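Local coordinates for VAO-type flavoprotein oxidase VAO615 (Myceliophthora thermophila, PDB 6F72), which is probably an FAD-dependent oxidoreductase, carrying a bicovalently bound flavin that reacts rapidly with molecular oxygen once reduced, although its substrate is still unknown, at residues H237-S241 with Y391-F395; G336-F340 with Y352-P356; T213-V218 with L296-V302. One frame throughout, in Å; residues are numbered along the deposited sequence.

Contact 1 of 3, residues H237-S241 with Y391-F395; sequences HSILS and YYDHF. With FAD (flavin-adenine dinucleotide), chain E.
At the domain interface of this VAO-type flavoprotein, a type I beta turn from Ser-238 to Ser-241, directly after the flavin-binding His-237, docks against the first turn of helix 391-399. Ser-241 N bonds back to Ser-238 O (3.1 Å), and Ser-238 OG (chi1 t) accepts from Leu-240 N at 3.1 Å, a capping bond before helix 241-244; Gly-219 O is its other partner. Ile-239 and Leu-240, at the turn's corners, are the bumps. Leu-240 (m, t) lies on one face of the Tyr-391 ring, CD1 3.7 Å from the centroid in a CH-pi contact. Ile-239 (p, t) pushes CD1 into the hollow between three aromatic side chains: 3.7 Å from Tyr-391 CE1 at the ring edge, 3.9 Å from His-394 NE2 (itself hydrogen-bonded to Thr-354 OG1) and 4.1 Å from Phe-395 CD2. All three use chi1 t, and Ile-239 lies nearest Phe-395 (CA-CA 8.8 Å). The contact joins the FAD-binding part to the seven-stranded-sheet domain. His-237 N donates to FAD O2 at 3.1 Å.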
loop_
_atom_site.group_PDB
_atom_site.type_symbol
_atom_site.label_atom_id
_atom_site.label_comp_id
_atom_site.label_asym_id
_atom_site.label_seq_id
_atom_site.Cartn_x
_atom_site.Cartn_y
_atom_site.Cartn_z
ATOM N N HIS A 237 -3.580 -6.998 0.106
ATOM C CA HIS A 237 -3.489 -8.232 0.874
ATOM C C HIS A 237 -3.658 -7.996 2.378
ATOM O O HIS A 237 -3.574 -6.859 2.863
ATOM C CB HIS A 237 -2.224 -9.012 0.522
ATOM C CG HIS A 237 -1.008 -8.588 1.281
ATOM N ND1 HIS A 237 -0.185 -7.562 0.859
ATOM C CD2 HIS A 237 -0.455 -9.074 2.421
ATOM C CE1 HIS A 237 0.811 -7.422 1.718
ATOM N NE2 HIS A 237 0.673 -8.330 2.671
ATOM N N SER A 238 -3.901 -9.082 3.097
ATOM C CA SER A 238 -4.325 -9.052 4.486
ATOM C C SER A 238 -4.049 -10.417 5.079
ATOM O O SER A 238 -4.041 -11.421 4.348
ATOM C CB SER A 238 -5.838 -8.773 4.551
ATOM O OG SER A 238 -6.366 -8.878 5.867
ATOM N N ILE A 239 -3.857 -10.464 6.397
ATOM C CA ILE A 239 -3.741 -11.735 7.141
ATOM C C ILE A 239 -5.079 -12.520 7.119
ATOM O O ILE A 239 -5.144 -13.707 7.469
ATOM C CB ILE A 239 -3.191 -11.514 8.583
ATOM C CG1 ILE A 239 -4.114 -10.583 9.409
ATOM C CG2 ILE A 239 -1.755 -10.976 8.529
ATOM C CD1 ILE A 239 -3.889 -10.604 10.914
ATOM N N LEU A 240 -6.129 -11.843 6.665
ATOM C CA LEU A 240 -7.464 -12.402 6.570
ATOM C C LEU A 240 -7.805 -12.863 5.149
ATOM O O LEU A 240 -8.915 -13.349 4.900
ATOM C CB LEU A 240 -8.512 -11.381 7.064
ATOM C CG LEU A 240 -8.762 -11.185 8.566
ATOM C CD1 LEU A 240 -9.998 -10.309 8.769
ATOM C CD2 LEU A 240 -8.894 -12.484 9.359
ATOM N N SER A 241 -6.856 -12.712 4.227
ATOM C CA SER A 241 -7.111 -13.004 2.824
ATOM C C SER A 241 -7.386 -14.478 2.516
ATOM O O SER A 241 -8.174 -14.772 1.619
ATOM C CB SER A 241 -6.018 -12.430 1.932
ATOM O OG SER A 241 -6.183 -11.026 1.833
ATOM N N TYR A 391 -11.072 -10.485 16.382
ATOM C CA TYR A 391 -10.009 -10.179 15.428
ATOM C C TYR A 391 -9.161 -8.972 15.806
ATOM O O TYR A 391 -7.931 -9.036 15.677
ATOM C CB TYR A 391 -10.567 -9.976 14.028
ATOM C CG TYR A 391 -9.517 -9.613 12.995
ATOM C CD1 TYR A 391 -8.439 -10.465 12.725
ATOM C CD2 TYR A 391 -9.612 -8.421 12.281
ATOM C CE1 TYR A 391 -7.480 -10.132 11.777
ATOM C CE2 TYR A 391 -8.666 -8.081 11.327
ATOM C CZ TYR A 391 -7.608 -8.939 11.076
ATOM O OH TYR A 391 -6.683 -8.587 10.124
ATOM N N TYR A 392 -9.814 -7.880 16.232
ATOM C CA TYR A 392 -9.142 -6.635 16.624
ATOM C C TYR A 392 -8.016 -6.940 17.612
ATOM O O TYR A 392 -6.868 -6.556 17.372
ATOM C CB TYR A 392 -10.149 -5.623 17.203
ATOM C CG TYR A 392 -9.609 -4.205 17.417
ATOM C CD1 TYR A 392 -8.838 -3.885 18.549
ATOM C CD2 TYR A 392 -9.894 -3.177 16.499
ATOM C CE1 TYR A 392 -8.355 -2.594 18.750
ATOM C CE2 TYR A 392 -9.413 -1.885 16.692
ATOM C CZ TYR A 392 -8.644 -1.598 17.820
ATOM O OH TYR A 392 -8.153 -0.328 18.021
ATOM N N ASP A 393 -8.349 -7.669 18.680
ATOM C CA ASP A 393 -7.380 -8.119 19.687
ATOM C C ASP A 393 -6.221 -8.890 19.117
ATOM O O ASP A 393 -5.078 -8.615 19.476
ATOM C CB ASP A 393 -8.055 -8.965 20.760
ATOM C CG ASP A 393 -8.875 -8.139 21.716
ATOM O OD1 ASP A 393 -8.987 -6.905 21.523
ATOM O OD2 ASP A 393 -9.411 -8.737 22.669
ATOM N N HIS A 394 -6.523 -9.855 18.241
ATOM C CA HIS A 394 -5.495 -10.641 17.543
ATOM C C HIS A 394 -4.563 -9.744 16.736
ATOM O O HIS A 394 -3.337 -9.855 16.865
ATOM C CB HIS A 394 -6.131 -11.701 16.639
ATOM C CG HIS A 394 -5.171 -12.341 15.685
ATOM N ND1 HIS A 394 -4.384 -13.417 16.033
ATOM C CD2 HIS A 394 -4.881 -12.064 14.390
ATOM C CE1 HIS A 394 -3.650 -13.775 14.995
ATOM N NE2 HIS A 394 -3.928 -12.969 13.987
ATOM N N PHE A 395 -5.157 -8.870 15.917
ATOM C CA PHE A 395 -4.410 -7.946 15.075
ATOM C C PHE A 395 -3.388 -7.130 15.876
ATOM O O PHE A 395 -2.203 -7.105 15.528
ATOM C CB PHE A 395 -5.347 -7.009 14.301
ATOM C CG PHE A 395 -4.639 -6.186 13.269
ATOM C CD1 PHE A 395 -4.048 -4.969 13.612
ATOM C CD2 PHE A 395 -4.518 -6.645 11.957
ATOM C CE1 PHE A 395 -3.355 -4.221 12.665
ATOM C CE2 PHE A 395 -3.843 -5.897 10.997
ATOM C CZ PHE A 395 -3.251 -4.684 11.357
HETATM P PA FAD E . -1.618 7.089 -0.799
HETATM O O1A FAD E . -0.153 7.277 -1.096
HETATM O O2A FAD E . -2.339 8.276 -0.224
HETATM O O5B FAD E . -2.345 6.604 -2.147
HETATM C C5B FAD E . -1.769 5.618 -3.005
HETATM C C4B FAD E . -2.270 5.765 -4.437
HETATM O O4B FAD E . -3.697 5.687 -4.457
HETATM C C3B FAD E . -1.911 7.081 -5.100
HETATM O O3B FAD E . -1.671 6.796 -6.484
HETATM C C2B FAD E . -3.161 7.935 -4.970
HETATM O O2B FAD E . -3.286 8.867 -6.047
HETATM C C1B FAD E . -4.265 6.892 -4.999
HETATM N N9A FAD E . -5.458 7.228 -4.184
HETATM C C8A FAD E . -5.548 7.124 -2.841
HETATM N N7A FAD E . -6.789 7.469 -2.416
HETATM C C5A FAD E . -7.509 7.790 -3.503
HETATM C C6A FAD E . -8.895 8.243 -3.760
HETATM N N6A FAD E . -9.743 8.424 -2.724
HETATM N N1A FAD E . -9.264 8.478 -5.040
HETATM C C2A FAD E . -8.417 8.306 -6.079
HETATM N N3A FAD E . -7.137 7.887 -5.915
HETATM C C4A FAD E . -6.636 7.620 -4.674
HETATM N N1 FAD E . -0.225 -3.174 1.252
HETATM C C2 FAD E . -0.735 -4.421 1.409
HETATM O O2 FAD E . -1.337 -4.957 0.449
HETATM N N3 FAD E . -0.609 -5.101 2.571
HETATM C C4 FAD E . 0.030 -4.618 3.649
HETATM O O4 FAD E . 0.124 -5.286 4.703
HETATM C C4X FAD E . 0.603 -3.257 3.556
HETATM N N5 FAD E . 1.248 -2.688 4.597
HETATM C C5X FAD E . 1.782 -1.435 4.507
HETATM C C6 FAD E . 2.449 -0.858 5.609
HETATM C C7 FAD E . 2.986 0.443 5.487
HETATM C C7M FAD E . 3.708 1.042 6.681
HETATM C C8 FAD E . 2.837 1.213 4.199
HETATM C C8M FAD E . 3.292 2.651 4.000
HETATM C C9 FAD E . 2.173 0.624 3.127
HETATM C C9A FAD E . 1.642 -0.665 3.225
HETATM N N10 FAD E . 0.951 -1.240 2.131
HETATM C C10 FAD E . 0.435 -2.547 2.261
HETATM C "C1'" FAD E . 0.857 -0.517 0.865
HETATM C "C2'" FAD E . -0.453 0.105 0.483
HETATM O "O2'" FAD E . -1.330 -0.945 0.082
HETATM C "C3'" FAD E . -0.132 1.020 -0.694
HETATM O "O3'" FAD E . 1.000 1.866 -0.397
HETATM C "C4'" FAD E . -1.334 1.870 -1.077
HETATM O "O4'" FAD E . -1.073 2.529 -2.317
HETATM C "C5'" FAD E . -1.705 2.858 0.031
HETATM O "O5'" FAD E . -2.761 3.715 -0.375
HETATM P P FAD E . -3.097 5.022 0.496
HETATM O O1P FAD E . -3.187 4.626 1.942
HETATM O O2P FAD E . -4.246 5.695 -0.219
HETATM O O3P FAD E . -1.763 5.904 0.276
#

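Contact 2 of 3, residues G336-F340 with Y352-P356; sequences GGNSF and YGTMP
Strands 339-344 and 348-356 form an antiparallel beta hairpin, and these segments are its open end, running 169° apart. Ser-339 and Thr-354 are a hydrogen-bonded pair (CA-CA 5.2 Å): Ser-339 N donates to Thr-354 O and Thr-354 N to Ser-339 O, both at 2.9 Å. Phe-340 faces Gly-353 in a non-hydrogen-bonded pair, CA-CA 4.7 Å. Gly-337 (phi 95°, psi 11°) ends helix 316-335 in a Schellman motif, and its O meets Pro-356 CD at 3.5 Å. Asn-338 (m) sets OD1 3.2 Å from Met-355 CA, while its ND2 bonds to Phe-333 O. Phe-340 (m) brings its ring up to Gly-353, with CE1 3.6 Å from Gly-353 CA, a position where a CB would crowd the ring; on that face of the seven-stranded sheet, Phe-340 and Met-355 pack among residues of helices 316-335 and 360-376. The Ser-339 and Thr-354 side chains share the opposite face, with Ser-339 OG (chi1 p) 3.4 Å from Thr-354 CB. These hydroxyls bond Ile-239 O and His-394 NE2, tying the sheet to the flavin-side turn and helix 391-399. A water donates to Tyr-352 O at 2.9 Å and to Ser-339 OG at 3.3 Å, and hydrogen-bonds Thr-354 OG1 at 2.8 Å.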
loop_
_atom_site.group_PDB
_atom_site.type_symbol
_atom_site.label_atom_id
_atom_site.label_comp_id
_atom_site.label_asym_id
_atom_site.label_seq_id
_atom_site.Cartn_x
_atom_site.Cartn_y
_atom_site.Cartn_z
ATOM N N GLY A 336 -7.175 -23.870 4.658
ATOM C CA GLY A 336 -8.088 -23.938 5.794
ATOM C C GLY A 336 -8.545 -22.572 6.286
ATOM O O GLY A 336 -9.238 -22.488 7.298
ATOM N N GLY A 337 -8.153 -21.508 5.579
ATOM C CA GLY A 337 -8.542 -20.134 5.904
ATOM C C GLY A 337 -7.550 -19.350 6.751
ATOM O O GLY A 337 -7.868 -18.260 7.217
ATOM N N ASN A 338 -6.345 -19.900 6.926
ATOM C CA ASN A 338 -5.317 -19.344 7.817
ATOM C C ASN A 338 -4.192 -18.660 7.049
ATOM O O ASN A 338 -4.080 -18.840 5.838
ATOM C CB ASN A 338 -4.714 -20.452 8.682
ATOM C CG ASN A 338 -5.753 -21.386 9.255
ATOM O OD1 ASN A 338 -6.524 -21.012 10.128
ATOM N ND2 ASN A 338 -5.765 -22.627 8.771
ATOM N N SER A 339 -3.356 -17.892 7.757
ATOM C CA SER A 339 -2.203 -17.233 7.147
ATOM C C SER A 339 -1.005 -17.151 8.076
ATOM O O SER A 339 -1.157 -17.145 9.308
ATOM C CB SER A 339 -2.566 -15.821 6.701
ATOM O OG SER A 339 -2.842 -15.005 7.827
ATOM N N PHE A 340 0.183 -17.079 7.470
ATOM C CA PHE A 340 1.399 -16.670 8.169
ATOM C C PHE A 340 1.925 -15.385 7.580
ATOM O O PHE A 340 2.087 -15.267 6.361
ATOM C CB PHE A 340 2.488 -17.743 8.094
ATOM C CG PHE A 340 2.420 -18.755 9.197
ATOM C CD1 PHE A 340 2.576 -18.366 10.537
ATOM C CD2 PHE A 340 2.220 -20.107 8.906
ATOM C CE1 PHE A 340 2.518 -19.311 11.561
ATOM C CE2 PHE A 340 2.164 -21.059 9.922
ATOM C CZ PHE A 340 2.308 -20.658 11.251
ATOM N N TYR A 352 4.204 -14.847 12.512
ATOM C CA TYR A 352 2.967 -14.663 13.260
ATOM C C TYR A 352 1.824 -15.326 12.520
ATOM O O TYR A 352 1.578 -15.029 11.345
ATOM C CB TYR A 352 2.651 -13.182 13.445
ATOM C CG TYR A 352 3.740 -12.348 14.090
ATOM C CD1 TYR A 352 4.447 -12.807 15.218
ATOM C CD2 TYR A 352 4.033 -11.065 13.601
ATOM C CE1 TYR A 352 5.433 -12.022 15.816
ATOM C CE2 TYR A 352 5.007 -10.264 14.201
ATOM C CZ TYR A 352 5.701 -10.750 15.303
ATOM O OH TYR A 352 6.662 -9.959 15.898
ATOM N N GLY A 353 1.148 -16.235 13.213
ATOM C CA GLY A 353 0.037 -16.990 12.640
ATOM C C GLY A 353 -1.327 -16.390 12.908
ATOM O O GLY A 353 -1.579 -15.875 13.997
ATOM N N THR A 354 -2.205 -16.488 11.908
ATOM C CA THR A 354 -3.591 -16.021 11.989
ATOM C C THR A 354 -4.521 -17.175 11.592
ATOM O O THR A 354 -4.513 -17.642 10.448
ATOM C CB THR A 354 -3.814 -14.791 11.090
ATOM O OG1 THR A 354 -2.974 -13.722 11.546
ATOM C CG2 THR A 354 -5.274 -14.341 11.111
ATOM N N MET A 355 -5.307 -17.629 12.562
ATOM C CA MET A 355 -6.110 -18.838 12.416
ATOM C C MET A 355 -7.576 -18.585 12.819
ATOM O O MET A 355 -7.999 -18.994 13.908
ATOM C CB MET A 355 -5.466 -19.986 13.215
ATOM C CG MET A 355 -4.109 -20.430 12.674
ATOM S SD MET A 355 -3.081 -21.367 13.823
ATOM C CE MET A 355 -2.371 -20.036 14.798
ATOM N N PRO A 356 -8.351 -17.891 11.948
ATOM C CA PRO A 356 -9.705 -17.448 12.344
ATOM C C PRO A 356 -10.626 -18.596 12.755
ATOM O O PRO A 356 -10.670 -19.627 12.082
ATOM C CB PRO A 356 -10.226 -16.733 11.087
ATOM C CG PRO A 356 -8.988 -16.299 10.367
ATOM C CD PRO A 356 -8.017 -17.430 10.584
HETATM O O HOH W 1 -0.659 -13.878 10.005
#

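Contact 3 of 3, residues T213-V218 with L296-V302; sequences TGHRIV and LHRDGIV
Arg-216 NE makes a salt bridge to Asp-299 OD1 at 2.8 Å, and Arg-216 NH2 donates to Gly-300 O at 2.9 Å. The extended side chain (chi1 m, then t, t) carries the guanidinium across the loop that leaves strand 288-298, one face lying over Arg-298 O and Asp-299 CA; NH1 bonds Tyr-244 OH. Behind it the backbones pair: Arg-216 N to His-297 O (2.7 Å) and His-297 N to Arg-216 O (2.9 Å) define an antiparallel hydrogen-bonded pair, CA-CA 5.1 Å, and Asp-299 N reaches Gly-214 O at 3.0 Å. Short strand 215-216 thereby adds to the antiparallel sheet of the PCMH-type FAD-binding domain, where helix 203-212 ends in a Schellman motif at Gly-214 (phi 82°, psi 35°). Taken end to end, the segments run 86° apart, antiparallel pairing being confined to a short ladder, and 299-302 leads on to strand 302-310 of the seven-stranded sheet. Leu-296 (m, t) packs CD2 at 3.7 Å from Ile-217 CB and CB at 3.9 Å from His-215 CB. His-215 (m) turns ND1 back to donate to Thr-213 OG1 at 2.8 Å. A water accepts from Val-218 N at 3.0 Å and hydrogen-bonds His-297 NE2 at 3.3 Å.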
loop_
_atom_site.group_PDB
_atom_site.type_symbol
_atom_site.label_atom_id
_atom_site.label_comp_id
_atom_site.label_asym_id
_atom_site.label_seq_id
_atom_site.Cartn_x
_atom_site.Cartn_y
_atom_site.Cartn_z
ATOM N N THR A 213 -19.274 -3.579 15.802
ATOM C CA THR A 213 -20.487 -4.246 15.282
ATOM C C THR A 213 -20.442 -5.795 15.354
ATOM O O THR A 213 -21.413 -6.470 14.999
ATOM C CB THR A 213 -20.829 -3.765 13.843
ATOM O OG1 THR A 213 -19.855 -4.245 12.910
ATOM C CG2 THR A 213 -20.867 -2.244 13.754
ATOM N N GLY A 214 -19.329 -6.350 15.829
ATOM C CA GLY A 214 -19.136 -7.802 15.887
ATOM C C GLY A 214 -18.691 -8.393 14.558
ATOM O O GLY A 214 -19.061 -9.519 14.232
ATOM N N HIS A 215 -17.882 -7.633 13.810
ATOM C CA HIS A 215 -17.416 -8.000 12.461
ATOM C C HIS A 215 -15.901 -7.779 12.217
ATOM O O HIS A 215 -15.229 -7.066 12.978
ATOM C CB HIS A 215 -18.231 -7.259 11.392
ATOM C CG HIS A 215 -19.694 -7.576 11.426
ATOM N ND1 HIS A 215 -20.617 -6.746 12.019
ATOM C CD2 HIS A 215 -20.391 -8.643 10.961
ATOM C CE1 HIS A 215 -21.823 -7.282 11.914
ATOM N NE2 HIS A 215 -21.712 -8.434 11.278
ATOM N N ARG A 216 -15.392 -8.404 11.150
ATOM C CA ARG A 216 -14.031 -8.206 10.644
ATOM C C ARG A 216 -14.112 -7.563 9.267
ATOM O O ARG A 216 -15.068 -7.808 8.519
ATOM C CB ARG A 216 -13.312 -9.549 10.500
ATOM C CG ARG A 216 -13.301 -10.423 11.740
ATOM C CD ARG A 216 -13.110 -11.890 11.372
ATOM N NE ARG A 216 -13.042 -12.745 12.562
ATOM C CZ ARG A 216 -13.145 -14.069 12.557
ATOM N NH1 ARG A 216 -13.329 -14.727 11.422
ATOM N NH2 ARG A 216 -13.072 -14.738 13.700
ATOM N N ILE A 217 -13.127 -6.728 8.946
ATOM C CA ILE A 217 -12.944 -6.206 7.583
ATOM C C ILE A 217 -11.528 -6.528 7.070
ATOM O O ILE A 217 -10.558 -6.521 7.838
ATOM C CB ILE A 217 -13.260 -4.687 7.462
ATOM C CG1 ILE A 217 -13.299 -4.248 5.981
ATOM C CG2 ILE A 217 -12.279 -3.853 8.285
ATOM C CD1 ILE A 217 -13.884 -2.875 5.715
ATOM N N VAL A 218 -11.442 -6.796 5.767
ATOM C CA VAL A 218 -10.182 -7.081 5.076
ATOM C C VAL A 218 -9.366 -5.793 4.852
ATOM O O VAL A 218 -9.736 -4.923 4.044
ATOM C CB VAL A 218 -10.423 -7.869 3.757
ATOM C CG1 VAL A 218 -9.130 -8.098 2.991
ATOM C CG2 VAL A 218 -11.119 -9.196 4.045
ATOM N N LEU A 296 -18.512 -6.848 5.245
ATOM C CA LEU A 296 -18.072 -7.155 6.596
ATOM C C LEU A 296 -18.298 -8.627 6.841
ATOM O O LEU A 296 -19.165 -9.220 6.222
ATOM C CB LEU A 296 -18.846 -6.331 7.630
ATOM C CG LEU A 296 -18.452 -4.860 7.763
ATOM C CD1 LEU A 296 -19.276 -4.213 8.863
ATOM C CD2 LEU A 296 -16.964 -4.703 8.047
ATOM N N HIS A 297 -17.533 -9.212 7.750
ATOM C CA HIS A 297 -17.617 -10.648 8.001
ATOM C C HIS A 297 -17.805 -10.888 9.486
ATOM O O HIS A 297 -17.219 -10.175 10.293
ATOM C CB HIS A 297 -16.344 -11.321 7.501
ATOM C CG HIS A 297 -15.930 -10.879 6.130
ATOM N ND1 HIS A 297 -16.437 -11.449 4.982
ATOM C CD2 HIS A 297 -15.073 -9.912 5.722
ATOM C CE1 HIS A 297 -15.909 -10.856 3.927
ATOM N NE2 HIS A 297 -15.075 -9.923 4.347
ATOM N N ARG A 298 -18.630 -11.869 9.846
ATOM C CA ARG A 298 -18.894 -12.173 11.251
ATOM C C ARG A 298 -17.595 -12.453 12.016
ATOM O O ARG A 298 -16.763 -13.249 11.573
ATOM C CB ARG A 298 -19.885 -13.338 11.401
ATOM C CG ARG A 298 -20.443 -13.533 12.813
ATOM C CD ARG A 298 -21.261 -12.324 13.273
ATOM N NE ARG A 298 -21.843 -12.480 14.613
ATOM C CZ ARG A 298 -21.228 -12.162 15.758
ATOM N NH1 ARG A 298 -19.992 -11.669 15.758
ATOM N NH2 ARG A 298 -21.858 -12.335 16.917
ATOM N N ASP A 299 -17.420 -11.763 13.142
ATOM C CA ASP A 299 -16.236 -11.931 13.982
ATOM C C ASP A 299 -16.425 -13.119 14.925
ATOM O O ASP A 299 -17.523 -13.655 15.051
ATOM C CB ASP A 299 -15.968 -10.637 14.760
ATOM C CG ASP A 299 -14.536 -10.526 15.276
ATOM O OD1 ASP A 299 -13.623 -11.260 14.826
ATOM O OD2 ASP A 299 -14.332 -9.671 16.152
ATOM N N GLY A 300 -15.342 -13.540 15.557
ATOM C CA GLY A 300 -15.356 -14.608 16.540
ATOM C C GLY A 300 -13.924 -14.860 16.959
ATOM O O GLY A 300 -13.016 -14.151 16.521
ATOM N N ILE A 301 -13.743 -15.857 17.822
ATOM C CA ILE A 301 -12.442 -16.387 18.243
ATOM C C ILE A 301 -11.419 -16.401 17.089
ATOM O O ILE A 301 -11.750 -16.794 15.971
ATOM C CB ILE A 301 -12.661 -17.780 18.923
ATOM C CG1 ILE A 301 -12.655 -17.659 20.450
ATOM C CG2 ILE A 301 -11.669 -18.852 18.475
ATOM C CD1 ILE A 301 -13.942 -17.140 21.056
ATOM N N VAL A 302 -10.206 -15.907 17.350
ATOM C CA VAL A 302 -9.106 -15.953 16.373
ATOM C C VAL A 302 -7.879 -16.597 17.021
ATOM O O VAL A 302 -7.346 -16.083 18.015
ATOM C CB VAL A 302 -8.743 -14.559 15.776
ATOM C CG1 VAL A 302 -7.579 -14.668 14.792
ATOM C CG2 VAL A 302 -9.935 -13.940 15.067
HETATM O O HOH W 2 -13.841 -6.908 3.895
#

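The three contacts cluster where the FAD-binding part meets the seven-stranded sheet: contact 1 lies about 9 Å, centre to centre, from each of contacts 2 and 3, which are about 14 Å apart. Along the chain contact 3 closes before contact 2 opens, contact 2 is nested inside the loop closed by contact 1, and contacts 1 and 3 cross. Helix 391-399 sits between them: Tyr-391 N probably bonds Asp-299 OD1 (3.1 Å), and His-394 NE2 probably bonds Thr-354 OG1 (2.7 Å). Residues 296-302 lead from the flavin domain's sheet to strand 302-310, neighbour of strand 348-356, so the two parts are joined both by chain continuity and by packing, consistent with an interface close to the flavin.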